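PDB 3LFT: uncharacterized protein from Streptococcus pneumoniae, which probably serves as the substrate-binding protein of an ABC transporter and holds L-tryptophan in the cleft between its two lobes. Local coordinates for residues L139-E144 / D195-S200; N174-T179 / P203-S208. All coordinates share one frame; numbering follows the deposited sequence.

Interaction 1: L139-E144 / D195-S200; sequences LYSSSE and DNTIAS. With TRP (tryptophan), chain C.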
ATOM      1  N   LEU A 139       1.846  12.479  -6.907  1.00  6.01           N
ATOM      2  CA  LEU A 139       2.518  11.577  -7.856  1.00  5.68           C
ATOM      3  C   LEU A 139       2.016  10.156  -7.618  1.00  6.37           C
ATOM      4  O   LEU A 139       2.142   9.635  -6.519  1.00  6.81           O
ATOM      5  CB  LEU A 139       4.027  11.659  -7.638  1.00  6.59           C
ATOM      6  CG  LEU A 139       4.884  10.710  -8.479  1.00  5.93           C
ATOM      7  CD1 LEU A 139       4.803  11.080  -9.953  1.00  8.59           C
ATOM      8  CD2 LEU A 139       6.316  10.742  -7.994  1.00  7.36           C
ATOM      9  N   TYR A 140       1.472   9.529  -8.651  1.00  6.39           N
ATOM     10  CA  TYR A 140       0.836   8.216  -8.497  1.00  6.33           C
ATOM     11  C   TYR A 140       0.649   7.597  -9.857  1.00  6.01           C
ATOM     12  O   TYR A 140       0.830   8.257 -10.895  1.00  7.24           O
ATOM     13  CB  TYR A 140      -0.526   8.347  -7.815  1.00  7.16           C
ATOM     14  CG  TYR A 140      -1.613   9.047  -8.606  1.00  7.34           C
ATOM     15  CD1 TYR A 140      -2.682   8.314  -9.145  1.00  9.51           C
ATOM     16  CD2 TYR A 140      -1.603  10.432  -8.796  1.00  9.92           C
ATOM     17  CE1 TYR A 140      -3.702   8.938  -9.849  1.00  9.43           C
ATOM     18  CE2 TYR A 140      -2.622  11.057  -9.510  1.00  9.82           C
ATOM     19  CZ  TYR A 140      -3.674  10.303 -10.010  1.00 10.37           C
ATOM     20  OH  TYR A 140      -4.688  10.936 -10.715  1.00 12.90           O
ATOM     21  N   SER A 141       0.253   6.330  -9.862  1.00  6.41           N
ATOM     22  CA  SER A 141       0.045   5.648 -11.135  1.00  7.46           C
ATOM     23  C   SER A 141      -1.414   5.655 -11.578  1.00  7.31           C
ATOM     24  O   SER A 141      -2.320   5.400 -10.771  1.00  8.94           O
ATOM     25  CB  SER A 141       0.572   4.235 -11.022  1.00  8.67           C
ATOM     26  OG  SER A 141       0.378   3.595 -12.268  1.00 12.05           O
ATOM     27  N   SER A 142      -1.635   5.930 -12.862  1.00  7.43           N
ATOM     28  CA  SER A 142      -2.946   5.742 -13.481  1.00  8.62           C
ATOM     29  C   SER A 142      -3.287   4.233 -13.620  1.00  8.47           C
ATOM     30  O   SER A 142      -4.420   3.883 -13.956  1.00 12.14           O
ATOM     31  CB  SER A 142      -2.999   6.464 -14.831  1.00  8.76           C
ATOM     32  OG  SER A 142      -1.912   6.066 -15.659  1.00  8.26           O
ATOM     33  N   SER A 143      -2.324   3.343 -13.364  1.00  8.41           N
ATOM     34  CA  SER A 143      -2.581   1.888 -13.447  1.00  9.05           C
ATOM     35  C   SER A 143      -3.220   1.308 -12.181  1.00  8.29           C
ATOM     36  O   SER A 143      -3.649   0.170 -12.183  1.00  9.06           O
ATOM     37  CB  SER A 143      -1.304   1.096 -13.822  1.00  8.78           C
ATOM     38  OG  SER A 143      -0.320   1.158 -12.772  1.00 10.91           O
ATOM     39  N   GLU A 144      -3.294   2.079 -11.104  1.00  7.42           N
ATOM     40  CA  GLU A 144      -3.650   1.499  -9.801  1.00  8.22           C
ATOM     41  C   GLU A 144      -4.971   1.995  -9.251  1.00  6.91           C
ATOM     42  O   GLU A 144      -5.086   3.165  -8.878  1.00  6.68           O
ATOM     43  CB  GLU A 144      -2.520   1.766  -8.832  1.00  9.17           C
ATOM     44  CG  GLU A 144      -1.294   1.004  -9.266  1.00 11.47           C
ATOM     45  CD  GLU A 144      -0.229   0.893  -8.213  1.00 11.37           C
ATOM     46  OE1 GLU A 144      -0.525   0.764  -7.005  1.00  7.99           O
ATOM     47  OE2 GLU A 144       0.954   0.929  -8.621  1.00 14.19           O
ATOM     48  N   ASP A 195       0.932   3.508  -3.196  1.00  4.86           N
ATOM     49  CA  ASP A 195       0.960   3.298  -4.641  1.00  4.52           C
ATOM     50  C   ASP A 195       2.128   2.367  -4.949  1.00  4.74           C
ATOM     51  O   ASP A 195       3.285   2.678  -4.640  1.00  4.90           O
ATOM     52  CB  ASP A 195       1.132   4.655  -5.337  1.00  5.75           C
ATOM     53  CG  ASP A 195       1.120   4.542  -6.842  1.00  5.87           C
ATOM     54  OD1 ASP A 195       2.096   4.013  -7.419  1.00  6.35           O
ATOM     55  OD2 ASP A 195       0.102   4.962  -7.455  1.00  6.69           O
ATOM     56  N   ASN A 196       1.846   1.215  -5.550  1.00  4.50           N
ATOM     57  CA  ASN A 196       2.893   0.217  -5.793  1.00  4.76           C
ATOM     58  C   ASN A 196       3.909   0.652  -6.843  1.00  4.83           C
ATOM     59  O   ASN A 196       5.091   0.316  -6.739  1.00  5.19           O
ATOM     60  CB  ASN A 196       2.274  -1.103  -6.236  1.00  4.65           C
ATOM     61  CG  ASN A 196       1.406  -1.698  -5.166  1.00  4.62           C
ATOM     62  OD1 ASN A 196       1.913  -2.245  -4.189  1.00  4.84           O
ATOM     63  ND2 ASN A 196       0.090  -1.606  -5.333  1.00  5.60           N
ATOM     64  N   THR A 197       3.447   1.357  -7.871  1.00  5.17           N
ATOM     65  CA  THR A 197       4.324   1.829  -8.954  1.00  5.39           C
ATOM     66  C   THR A 197       5.375   2.787  -8.389  1.00  4.76           C
ATOM     67  O   THR A 197       6.580   2.590  -8.582  1.00  4.82           O
ATOM     68  CB  THR A 197       3.497   2.496 -10.098  1.00  5.84           C
ATOM     69  OG1 THR A 197       2.509   1.556 -10.564  1.00  9.05           O
ATOM     70  CG2 THR A 197       4.384   2.948 -11.262  1.00  5.91           C
ATOM     71  N   ILE A 198       4.918   3.808  -7.664  1.00  4.83           N
ATOM     72  CA  ILE A 198       5.861   4.789  -7.136  1.00  4.79           C
ATOM     73  C   ILE A 198       6.694   4.125  -6.040  1.00  4.60           C
ATOM     74  O   ILE A 198       7.890   4.396  -5.932  1.00  5.31           O
ATOM     75  CB  ILE A 198       5.157   6.066  -6.629  1.00  4.62           C
ATOM     76  CG1 ILE A 198       4.230   6.639  -7.711  1.00  5.07           C
ATOM     77  CG2 ILE A 198       6.170   7.116  -6.161  1.00  5.49           C
ATOM     78  CD1 ILE A 198       4.891   7.000  -9.059  1.00  8.19           C
ATOM     79  N   ALA A 199       6.096   3.243  -5.240  1.00  4.22           N
ATOM     80  CA  ALA A 199       6.913   2.599  -4.194  1.00  4.91           C
ATOM     81  C   ALA A 199       8.052   1.776  -4.790  1.00  5.45           C
ATOM     82  O   ALA A 199       9.163   1.726  -4.245  1.00  5.72           O
ATOM     83  CB  ALA A 199       6.066   1.740  -3.262  1.00  4.73           C
ATOM     84  N   SER A 200       7.776   1.119  -5.915  1.00  4.50           N
ATOM     85  CA  SER A 200       8.783   0.305  -6.580  1.00  5.67           C
ATOM     86  C   SER A 200       9.876   1.152  -7.233  1.00  6.21           C
ATOM     87  O   SER A 200      10.980   0.652  -7.453  1.00  8.13           O
ATOM     88  CB  SER A 200       8.118  -0.630  -7.596  1.00  6.22           C
ATOM     89  OG  SER A 200       7.748   0.078  -8.762  1.00  9.09           O
TER
HETATM   90  N   TRP C   1      -2.346  -1.148  -0.290  1.00  8.29           N
HETATM   91  CA  TRP C   1      -1.641  -1.257  -1.601  1.00  8.97           C
HETATM   92  C   TRP C   1      -2.599  -1.698  -2.660  1.00  8.94           C
HETATM   93  O   TRP C   1      -2.180  -2.206  -3.704  1.00  8.77           O
HETATM   94  CB  TRP C   1      -0.451  -2.221  -1.473  1.00  8.71           C
HETATM   95  CG  TRP C   1       0.553  -1.730  -0.460  1.00  7.83           C
HETATM   96  CD1 TRP C   1       0.708  -2.151   0.861  1.00  8.47           C
HETATM   97  CD2 TRP C   1       1.548  -0.673  -0.672  1.00  8.23           C
HETATM   98  NE1 TRP C   1       1.723  -1.438   1.455  1.00  8.55           N
HETATM   99  CE2 TRP C   1       2.242  -0.545   0.612  1.00  8.59           C
HETATM  100  CE3 TRP C   1       1.845   0.125  -1.752  1.00  8.21           C
HETATM  101  CZ2 TRP C   1       3.246   0.402   0.719  1.00  8.72           C
HETATM  102  CZ3 TRP C   1       2.855   1.071  -1.608  1.00  9.20           C
HETATM  103  CH2 TRP C   1       3.541   1.190  -0.383  1.00  8.94           C
HETATM  104  OXT TRP C   1      -3.815  -1.547  -2.477  1.00  8.45           O

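Interaction 2: N174-T179 / P203-S208; sequences NEIAST and PTVVSS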
ATOM      1  N   ASN A 174       8.519   4.183 -15.801  1.00  6.26           N
ATOM      2  CA  ASN A 174       9.354   4.846 -16.809  1.00  7.86           C
ATOM      3  C   ASN A 174       9.237   6.368 -16.834  1.00  7.65           C
ATOM      4  O   ASN A 174      10.203   7.060 -17.166  1.00  8.41           O
ATOM      5  CB  ASN A 174       9.080   4.258 -18.200  1.00  7.96           C
ATOM      6  CG  ASN A 174       9.377   2.767 -18.273  1.00 10.93           C
ATOM      7  OD1 ASN A 174       8.502   1.962 -18.599  1.00 16.51           O
ATOM      8  ND2 ASN A 174      10.610   2.392 -17.950  1.00 14.42           N
ATOM      9  N   GLU A 175       8.059   6.880 -16.481  1.00  6.44           N
ATOM     10  CA  GLU A 175       7.769   8.304 -16.576  1.00  6.09           C
ATOM     11  C   GLU A 175       8.054   9.049 -15.269  1.00  6.11           C
ATOM     12  O   GLU A 175       7.841  10.256 -15.197  1.00  6.68           O
ATOM     13  CB  GLU A 175       6.306   8.527 -17.017  1.00  5.99           C
ATOM     14  CG  GLU A 175       5.963   8.040 -18.437  1.00  6.62           C
ATOM     15  CD  GLU A 175       5.780   6.527 -18.542  1.00  8.01           C
ATOM     16  OE1 GLU A 175       5.518   5.870 -17.518  1.00  9.21           O
ATOM     17  OE2 GLU A 175       5.887   5.986 -19.661  1.00  9.87           O
ATOM     18  N   ILE A 176       8.561   8.347 -14.255  1.00  5.95           N
ATOM     19  CA  ILE A 176       8.751   8.981 -12.935  1.00  6.13           C
ATOM     20  C   ILE A 176       9.748  10.140 -12.970  1.00  6.00           C
ATOM     21  O   ILE A 176       9.416  11.248 -12.530  1.00  5.95           O
ATOM     22  CB  ILE A 176       9.161   7.977 -11.833  1.00  5.62           C
ATOM     23  CG1 ILE A 176       7.986   7.044 -11.505  1.00  7.55           C
ATOM     24  CG2 ILE A 176       9.600   8.745 -10.547  1.00  7.09           C
ATOM     25  CD1 ILE A 176       8.345   5.886 -10.574  1.00  8.65           C
ATOM     26  N   ALA A 177      10.952   9.898 -13.489  1.00  6.43           N
ATOM     27  CA  ALA A 177      12.011  10.902 -13.419  1.00  6.04           C
ATOM     28  C   ALA A 177      11.604  12.211 -14.094  1.00  6.10           C
ATOM     29  O   ALA A 177      11.754  13.290 -13.503  1.00  5.60           O
ATOM     30  CB  ALA A 177      13.318  10.366 -14.012  1.00  6.08           C
ATOM     31  N   SER A 178      11.073  12.116 -15.312  1.00  6.25           N
ATOM     32  CA  SER A 178      10.689  13.305 -16.067  1.00  6.52           C
ATOM     33  C   SER A 178       9.492  14.011 -15.423  1.00  6.20           C
ATOM     34  O   SER A 178       9.416  15.234 -15.423  1.00  6.57           O
ATOM     35  CB  SER A 178      10.405  12.962 -17.537  1.00  6.83           C
ATOM     36  OG  SER A 178       9.323  12.053 -17.640  1.00  9.34           O
ATOM     37  N   THR A 179       8.582  13.234 -14.836  1.00  6.01           N
ATOM     38  CA  THR A 179       7.421  13.813 -14.175  1.00  6.06           C
ATOM     39  C   THR A 179       7.846  14.564 -12.923  1.00  5.59           C
ATOM     40  O   THR A 179       7.351  15.660 -12.658  1.00  6.00           O
ATOM     41  CB  THR A 179       6.350  12.752 -13.852  1.00  5.78           C
ATOM     42  OG1 THR A 179       5.867  12.197 -15.083  1.00  6.22           O
ATOM     43  CG2 THR A 179       5.186  13.358 -13.114  1.00  8.59           C
ATOM     44  N   PRO A 203      13.340   5.360  -5.088  1.00  4.98           N
ATOM     45  CA  PRO A 203      14.653   6.023  -5.145  1.00  5.82           C
ATOM     46  C   PRO A 203      14.808   6.962  -6.346  1.00  5.48           C
ATOM     47  O   PRO A 203      15.569   7.935  -6.261  1.00  6.26           O
ATOM     48  CB  PRO A 203      15.631   4.849  -5.179  1.00  5.93           C
ATOM     49  CG  PRO A 203      14.902   3.789  -4.362  1.00  5.94           C
ATOM     50  CD  PRO A 203      13.467   3.914  -4.808  1.00  5.53           C
ATOM     51  N   THR A 204      14.059   6.728  -7.423  1.00  5.89           N
ATOM     52  CA  THR A 204      14.089   7.618  -8.598  1.00  6.23           C
ATOM     53  C   THR A 204      13.437   8.960  -8.272  1.00  5.77           C
ATOM     54  O   THR A 204      13.898  10.009  -8.732  1.00  5.58           O
ATOM     55  CB  THR A 204      13.383   6.975  -9.792  1.00  6.99           C
ATOM     56  OG1 THR A 204      14.060   5.760 -10.113  1.00  8.68           O
ATOM     57  CG2 THR A 204      13.375   7.890 -11.015  1.00  6.96           C
ATOM     58  N   VAL A 205      12.378   8.935  -7.459  1.00  5.34           N
ATOM     59  CA  VAL A 205      11.762  10.177  -7.002  1.00  6.26           C
ATOM     60  C   VAL A 205      12.781  10.979  -6.193  1.00  6.21           C
ATOM     61  O   VAL A 205      12.953  12.187  -6.416  1.00  6.65           O
ATOM     62  CB  VAL A 205      10.508   9.911  -6.134  1.00  5.56           C
ATOM     63  CG1 VAL A 205       9.899  11.226  -5.671  1.00  6.78           C
ATOM     64  CG2 VAL A 205       9.465   9.073  -6.889  1.00  7.15           C
ATOM     65  N   VAL A 206      13.462  10.309  -5.261  1.00  5.75           N
ATOM     66  CA  VAL A 206      14.405  10.978  -4.364  1.00  5.80           C
ATOM     67  C   VAL A 206      15.588  11.565  -5.151  1.00  5.68           C
ATOM     68  O   VAL A 206      15.992  12.713  -4.925  1.00  6.28           O
ATOM     69  CB  VAL A 206      14.907  10.020  -3.264  1.00  5.91           C
ATOM     70  CG1 VAL A 206      15.941  10.698  -2.364  1.00  6.97           C
ATOM     71  CG2 VAL A 206      13.750   9.512  -2.442  1.00  5.99           C
ATOM     72  N   SER A 207      16.118  10.795  -6.103  1.00  5.52           N
ATOM     73  CA  SER A 207      17.267  11.266  -6.868  0.50  5.44           C
ATOM     74  C   SER A 207      16.872  12.406  -7.797  1.00  5.61           C
ATOM     75  O   SER A 207      17.618  13.392  -7.920  1.00  5.88           O
ATOM     76  CB  SER A 207      17.941  10.124  -7.635  0.50  5.66           C
ATOM     77  OG  SER A 207      17.052   9.520  -8.546  0.50  4.05           O
ATOM     78  N   SER A 208      15.707  12.298  -8.434  1.00  6.20           N
ATOM     79  CA  SER A 208      15.220  13.361  -9.314  1.00  7.39           C
ATOM     80  C   SER A 208      14.938  14.658  -8.559  1.00  7.41           C
ATOM     81  O   SER A 208      15.130  15.741  -9.103  1.00  8.12           O
ATOM     82  CB  SER A 208      13.987  12.928 -10.095  1.00  7.75           C
ATOM     83  OG  SER A 208      14.353  12.009 -11.114  1.00  9.34           O
TER
HETATM   84  O   HOH W   1      14.750  13.538 -13.326  1.00 16.27           O

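Interaction 1: L139-E144 / D195-S200
Glu144 brings its carboxylate to the start of helix 196-200, and four donors from the helix start close on its two oxygens. OE1 takes Asn196 N at 2.8 Å and OE2 takes Thr197 N at 2.6 Å, each through the syn lone pair. Thr197 OG1 donates to the anti lone pair of OE2, also at 2.6 Å, while Asn196 ND2, 3.0 Å from OE1, comes from above the carboxylate plane; Asn146 ND2 also bonds OE1. With CG anti to the carbonyl carbon (chi1 -66°) and the chain extended beyond it, Glu144 can span the gap from its turn. Asp195 is the N-cap: its OD1 receives Ile198 N, and its OD2 receives Ser141 N at 2.8 Å and a further bond from Ser147. The two carboxylates lie close, a repulsion the helix amides probably ease. Here strand 135-141 ends at the carboxy edge of a parallel alpha/beta sheet, the cleft side of a periplasmic-binding-protein lobe; there Asn196 ND2 also donates to TRP O at 2.9 Å. Deeper in, Leu139 CG packs on Ile198 CD1 at 3.8 Å. Toward solvent the fit slackens: exposed Ser143 touches Thr197 only through its OG, 3.6 Å from Thr197 OG1.

Interaction 2: N174-T179 / P203-S208
Ser208 OG sits against Ala177, 3.5 Å from its CB, and is held by a water 2.7 Å away. The same water makes a weak bond to Ala177 O at 3.0 Å and so bridges the two helices. With OG anti to the carbonyl carbon (chi1 -73°), the hydroxyl lies beside its own backbone N, and its approach to Thr204 O one turn back is at best a weak bond. Below this polar edge the contact is made of methyl groups. Thr204 CG2 settles between the two residues opposite, 3.9 Å from Ala177 CB and 3.9 Å from Ile176 CG2. Ile176 CG2 goes on to meet Val205 CG2 at 3.7 Å, the two side chains crossing at about a right angle. Helices 176-183 and 202-208 belong to successive crossover connections of the parallel alpha/beta sheet, one leading into strand 189-192 and the other lying between it and strand 216-218; both pack on Leu139 of strand 135-141. Val180 touches Val205 in the apolar layer and also Ser208. Small side chains let the backbones come near, with Ala177 CA 5.8 Å from Ser208 CA, so this helix pair combines methyl packing inside with a water bridge, weak on the Ala177 side, at its partly exposed edge.

Interactions 1 and 2 lie 12 Å apart, centre to centre, and share one apolar core in the same lobe. Leu139 CD2 reaches Val205 CG2 at 3.7 Å, and Ile198 CD1 meets Ile176 CD1 at 3.9 Å, so both helices of interaction 2 rest against side chains of interaction 1. The chain interleaves the four segments, and helix 196-200 runs almost directly into helix 202-208. Only interaction 1 touches the ligand, through Asp195, Asn196 and Ala199 of the pocket; Thr71, Asp115 and Gln236 are among the other residues that bond the tryptophan. Interaction 2 stands further back, the side chain of Ile176 about 12 Å from it.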